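Local structure of angiotensin-converting enzyme (Anopheles gambiae, 6S1Y) at residues N259-T264 and F421-V426; P268-L273 and E414-N419. The protein is an insect angiotensin-converting enzyme, a zinc metallopeptidase that probably trims dipeptides from the C-terminal ends of peptide substrates. All blocks are in the same frame, centred on the assembly; numbering follows the deposited sequence.

Interaction 1 of 2, residues N259-T264 and F421-V426; sequences NIADFT and FYRAGV
Tyr422 and Thr264 meet through their hydroxyls. Tyr422 OH donates to Thr264 OG1 over 2.7 Å, and the threonine oxygen lies at the edge of the phenol ring, close to its plane. Thr264 OG1 passes its own hydrogen to Ile260 O at 2.7 Å, so that the threonine hydroxyl is gripped both as acceptor and as donor. Its chi1 of 61° places OG1 between the backbone N and the carbonyl carbon, from where it can face Ile260. Ala261 O approaches the same ring edge, 3.6 Å from Tyr422 CE2.

The charged pair is Asp262 and Arg423. Their salt bridge rests on one weak bond, Arg423 NH2 to Asp262 OD1 at 3.0 Å, a single contact, with the carboxylate and guanidinium planes 80° apart rather than facing each other in a flat, two-pronged pairing. Water 2 supplements it by donating to Asp262 OD1 and accepting from Arg423 NE, while water 1 accepts from Asp262 N and, weakly, from Arg423 NH2.

These bonds fasten the loop between strand 244-245 and helix 276-281 to one side of helix 414-429, within the largely helical angiotensin-converting enzyme fold. Leu221 and Val225 of helix 203-233 also pack on Tyr422.

Packing centres on Ala261. Its CB lies 3.7 Å above the Arg423 guanidinium plane, displaced toward the rim, and makes an apolar contact with Val426 CG2 at 3.8 Å. One helical turn after Tyr422, Val426 lays CG1 over a face of the phenol ring, 3.9 Å above its plane and offset toward the rim.

Interaction 2 of 2, residues P268-L273 and E414-N419; sequences PEKKLL and EQVKIN
Leu272 CD2 covers one face of the Asn419 amide, sitting almost straight above the nitrogen at 3.4 Å from Asn419 ND2. Lys270 CB lies to the other side of the amide plane, beyond the nitrogen rather than over the group, 3.8 Å from ND2. At the edge, close to the amide plane, ND2 donates to Lys271 O over 3.2 Å with an N-H...O angle of 159°. The bond is fairly straight on the donor side, but ND2 stands well above the Lys271 carbonyl plane, 48° out of it. Chi1 of -77° sets Asn419 CG anti to its own carbonyl carbon, beside the backbone N; the amide beyond it is held by its hydrogen bonds to the loop. ND2 has a second acceptor in Phe267 O, and OD1 accepts from Thr265 OG1.

The second amide, that of Gln415, offers OE1 to Lys270 NZ at 3.1 Å, a weak bond; the ammonium lies somewhat out of the amide plane. The Lys270 ammonium also forms a salt bridge with Asp413.

Between these polar ends Val416 makes the apolar contact. CG1 lies 4.0 Å from Lys271 CB, and CG2 is 4.2 Å from Lys270 CB, so both methyls face the bases of the lysine side chains. An irregular part of the loop, extended at residues 270-272, thus lies across the first turns of helix 414-429.

The Lys270 ammonium therefore probably balances the carboxylate of Asp413, whose OD1 takes the N-H of Val416 at the helix start, whereas the buried Asn419 amide is satisfied at both ends by three loop partners.

Interactions 1 and 2 fix successive parts of one loop to helix 414-429. Their order is reversed on the two sides: the earlier loop residues 259-264 meet the later helix residues 421-426, so the loop runs back toward the helix start. The centres are 10 Å apart and the contacts adjoin, with Asp262 CG 3.7 Å from Leu272 CD1 and Arg423 NE 3.8 Å from Leu273 O. Both lie off-centre, interaction 1 about 20 Å and interaction 2 about 28 Å from the centre of the chain. Neither supplies a zinc ligand or a residue of the pocket that holds the gamma-glutamyl ligand, although Phe431, soon after the shared helix, lines that pocket.

Interaction 1 of 2, residues N259-T264 and F421-V426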
# COMPACT_ATOMS: atom_id res chain seq x y z
N ASN A 259 -11.35 -4.94 -10.69
CA ASN A 259 -12.48 -4.34 -11.39
C ASN A 259 -12.83 -5.03 -12.71
O ASN A 259 -13.93 -4.80 -13.23
CB ASN A 259 -12.24 -2.85 -11.67
CG ASN A 259 -12.34 -2.00 -10.43
OD1 ASN A 259 -13.25 -2.20 -9.61
ND2 ASN A 259 -11.40 -1.07 -10.26
N ILE A 260 -11.95 -5.86 -13.27
CA ILE A 260 -12.33 -6.65 -14.43
C ILE A 260 -12.51 -8.13 -14.07
O ILE A 260 -12.54 -8.98 -14.97
CB ILE A 260 -11.35 -6.46 -15.59
CG1 ILE A 260 -9.90 -6.76 -15.22
CG2 ILE A 260 -11.44 -5.03 -16.13
CD1 ILE A 260 -9.56 -8.24 -15.17
N ALA A 261 -12.66 -8.45 -12.78
CA ALA A 261 -12.78 -9.86 -12.40
C ALA A 261 -14.03 -10.49 -12.99
O ALA A 261 -13.97 -11.57 -13.60
CB ALA A 261 -12.79 -10.00 -10.88
N ASP A 262 -15.20 -9.85 -12.82
CA ASP A 262 -16.42 -10.44 -13.34
C ASP A 262 -16.43 -10.44 -14.86
O ASP A 262 -16.85 -11.42 -15.48
CB ASP A 262 -17.66 -9.70 -12.82
CG ASP A 262 -17.91 -9.96 -11.34
OD1 ASP A 262 -17.20 -10.81 -10.74
OD2 ASP A 262 -18.80 -9.31 -10.76
N PHE A 263 -16.00 -9.34 -15.47
CA PHE A 263 -15.86 -9.22 -16.92
C PHE A 263 -15.04 -10.35 -17.55
O PHE A 263 -15.28 -10.71 -18.70
CB PHE A 263 -15.19 -7.86 -17.19
CG PHE A 263 -15.21 -7.41 -18.60
CD1 PHE A 263 -16.41 -7.21 -19.26
CD2 PHE A 263 -14.02 -7.12 -19.27
CE1 PHE A 263 -16.43 -6.77 -20.58
CE2 PHE A 263 -14.03 -6.67 -20.58
CZ PHE A 263 -15.24 -6.50 -21.24
N THR A 264 -14.07 -10.92 -16.82
CA THR A 264 -13.21 -11.94 -17.39
C THR A 264 -13.26 -13.27 -16.64
O THR A 264 -12.39 -14.11 -16.85
CB THR A 264 -11.76 -11.44 -17.43
OG1 THR A 264 -11.31 -11.16 -16.10
CG2 THR A 264 -11.65 -10.19 -18.29
N PHE A 421 -11.43 -18.16 -6.36
CA PHE A 421 -9.97 -18.15 -6.44
C PHE A 421 -9.49 -17.14 -7.49
O PHE A 421 -8.47 -16.46 -7.31
CB PHE A 421 -9.44 -19.55 -6.81
CG PHE A 421 -9.82 -20.64 -5.85
CD1 PHE A 421 -10.14 -20.37 -4.52
CD2 PHE A 421 -9.86 -21.96 -6.28
CE1 PHE A 421 -10.51 -21.42 -3.63
CE2 PHE A 421 -10.22 -23.01 -5.41
CZ PHE A 421 -10.54 -22.74 -4.09
N TYR A 422 -10.19 -17.07 -8.62
CA TYR A 422 -9.82 -16.15 -9.68
C TYR A 422 -9.89 -14.72 -9.21
O TYR A 422 -8.92 -13.96 -9.33
CB TYR A 422 -10.74 -16.37 -10.88
CG TYR A 422 -10.45 -15.47 -12.03
CD1 TYR A 422 -9.30 -15.68 -12.83
CD2 TYR A 422 -11.29 -14.41 -12.35
CE1 TYR A 422 -9.02 -14.86 -13.91
CE2 TYR A 422 -11.03 -13.59 -13.44
CZ TYR A 422 -9.88 -13.81 -14.21
OH TYR A 422 -9.59 -13.01 -15.28
N ARG A 423 -11.03 -14.32 -8.66
CA ARG A 423 -11.15 -12.97 -8.12
C ARG A 423 -9.99 -12.67 -7.17
O ARG A 423 -9.36 -11.61 -7.27
CB ARG A 423 -12.49 -12.79 -7.39
CG ARG A 423 -12.57 -11.43 -6.67
CD ARG A 423 -13.97 -11.12 -6.14
NE ARG A 423 -14.85 -10.71 -7.23
CZ ARG A 423 -14.90 -9.47 -7.72
NH1 ARG A 423 -14.14 -8.51 -7.21
NH2 ARG A 423 -15.72 -9.20 -8.73
N ALA A 424 -9.70 -13.59 -6.24
CA ALA A 424 -8.60 -13.32 -5.32
C ALA A 424 -7.28 -13.11 -6.08
O ALA A 424 -6.51 -12.20 -5.76
CB ALA A 424 -8.46 -14.46 -4.29
N GLY A 425 -7.00 -13.94 -7.09
CA GLY A 425 -5.77 -13.79 -7.84
C GLY A 425 -5.64 -12.44 -8.52
O GLY A 425 -4.58 -11.80 -8.48
N VAL A 426 -6.72 -11.97 -9.16
CA VAL A 426 -6.61 -10.73 -9.90
C VAL A 426 -6.66 -9.54 -8.97
O VAL A 426 -6.29 -8.43 -9.37
CB VAL A 426 -7.69 -10.62 -11.00
CG1 VAL A 426 -7.46 -11.67 -12.06
CG2 VAL A 426 -9.10 -10.74 -10.43
O HOH W 1 -15.15 -7.30 -11.10
O HOH W 2 -16.46 -12.59 -8.71

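Interaction 2 of 2, residues P268-L273 and E414-N419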
# COMPACT_ATOMS: atom_id res chain seq x y z
N PRO A 268 -19.02 -17.07 -15.76
CA PRO A 268 -19.81 -15.86 -15.52
C PRO A 268 -21.27 -16.13 -15.18
O PRO A 268 -21.91 -15.25 -14.61
CB PRO A 268 -19.69 -15.08 -16.84
CG PRO A 268 -19.21 -16.08 -17.86
CD PRO A 268 -18.39 -17.08 -17.09
N GLU A 269 -21.81 -17.31 -15.50
CA GLU A 269 -23.18 -17.60 -15.10
C GLU A 269 -23.24 -18.46 -13.84
O GLU A 269 -24.29 -19.02 -13.54
CB GLU A 269 -23.93 -18.26 -16.26
CG GLU A 269 -24.04 -17.34 -17.48
CD GLU A 269 -24.36 -15.88 -17.11
OE1 GLU A 269 -25.32 -15.66 -16.34
OE2 GLU A 269 -23.62 -14.95 -17.55
N LYS A 270 -22.14 -18.58 -13.10
CA LYS A 270 -22.15 -19.13 -11.76
C LYS A 270 -21.94 -18.00 -10.76
O LYS A 270 -21.50 -16.91 -11.12
CB LYS A 270 -21.09 -20.21 -11.58
CG LYS A 270 -21.37 -21.47 -12.39
CD LYS A 270 -22.13 -22.49 -11.57
CE LYS A 270 -22.56 -23.66 -12.41
NZ LYS A 270 -21.72 -24.85 -12.19
N LYS A 271 -22.26 -18.27 -9.49
CA LYS A 271 -22.22 -17.24 -8.47
C LYS A 271 -20.92 -16.46 -8.55
O LYS A 271 -19.83 -17.03 -8.63
CB LYS A 271 -22.38 -17.85 -7.08
CG LYS A 271 -22.58 -16.83 -6.01
CD LYS A 271 -23.99 -16.29 -6.06
CE LYS A 271 -24.17 -15.10 -5.13
NZ LYS A 271 -25.54 -14.57 -5.22
N LEU A 272 -21.06 -15.14 -8.52
CA LEU A 272 -19.95 -14.19 -8.46
C LEU A 272 -19.94 -13.51 -7.09
O LEU A 272 -20.90 -13.56 -6.33
CB LEU A 272 -20.09 -13.16 -9.58
CG LEU A 272 -20.15 -13.79 -10.97
CD1 LEU A 272 -20.25 -12.73 -12.05
CD2 LEU A 272 -18.93 -14.66 -11.25
N LEU A 273 -18.82 -12.87 -6.78
CA LEU A 273 -18.55 -12.42 -5.42
C LEU A 273 -18.27 -10.93 -5.33
O LEU A 273 -17.44 -10.51 -4.52
CB LEU A 273 -17.37 -13.21 -4.84
CG LEU A 273 -17.62 -14.71 -4.71
CD1 LEU A 273 -16.28 -15.40 -4.57
CD2 LEU A 273 -18.52 -15.01 -3.53
N GLU A 414 -17.58 -26.65 -7.67
CA GLU A 414 -16.19 -26.37 -7.99
C GLU A 414 -16.03 -25.11 -8.83
O GLU A 414 -15.01 -24.43 -8.73
CB GLU A 414 -15.58 -27.58 -8.68
CG GLU A 414 -14.99 -28.59 -7.69
CD GLU A 414 -13.78 -28.01 -6.96
OE1 GLU A 414 -13.69 -28.19 -5.72
OE2 GLU A 414 -12.92 -27.37 -7.63
N GLN A 415 -17.03 -24.76 -9.65
CA GLN A 415 -16.89 -23.59 -10.51
C GLN A 415 -17.05 -22.29 -9.74
O GLN A 415 -16.33 -21.31 -10.00
CB GLN A 415 -17.88 -23.63 -11.66
CG GLN A 415 -17.54 -24.69 -12.68
CD GLN A 415 -17.92 -26.08 -12.20
OE1 GLN A 415 -18.98 -26.28 -11.64
NE2 GLN A 415 -17.03 -27.03 -12.41
N VAL A 416 -17.98 -22.27 -8.79
CA VAL A 416 -18.05 -21.14 -7.87
C VAL A 416 -16.72 -20.98 -7.16
O VAL A 416 -16.22 -19.86 -6.99
CB VAL A 416 -19.22 -21.33 -6.88
CG1 VAL A 416 -19.29 -20.17 -5.91
CG2 VAL A 416 -20.53 -21.45 -7.65
N LYS A 417 -16.08 -22.08 -6.80
CA LYS A 417 -14.80 -21.95 -6.12
C LYS A 417 -13.71 -21.40 -7.05
O LYS A 417 -12.86 -20.62 -6.59
CB LYS A 417 -14.41 -23.29 -5.51
CG LYS A 417 -15.02 -23.46 -4.12
CD LYS A 417 -15.11 -24.91 -3.68
CE LYS A 417 -13.78 -25.62 -3.75
NZ LYS A 417 -13.81 -26.88 -2.91
N ILE A 418 -13.74 -21.74 -8.34
CA ILE A 418 -12.79 -21.15 -9.29
C ILE A 418 -13.04 -19.65 -9.44
O ILE A 418 -12.11 -18.84 -9.36
CB ILE A 418 -12.86 -21.89 -10.64
CG1 ILE A 418 -12.52 -23.39 -10.49
CG2 ILE A 418 -11.92 -21.27 -11.65
CD1 ILE A 418 -11.13 -23.67 -9.95
N ASN A 419 -14.31 -19.24 -9.63
CA ASN A 419 -14.61 -17.82 -9.68
C ASN A 419 -14.05 -17.09 -8.47
O ASN A 419 -13.54 -15.96 -8.58
CB ASN A 419 -16.12 -17.54 -9.74
CG ASN A 419 -16.72 -17.79 -11.10
OD1 ASN A 419 -16.02 -17.84 -12.11
ND2 ASN A 419 -18.04 -17.95 -11.15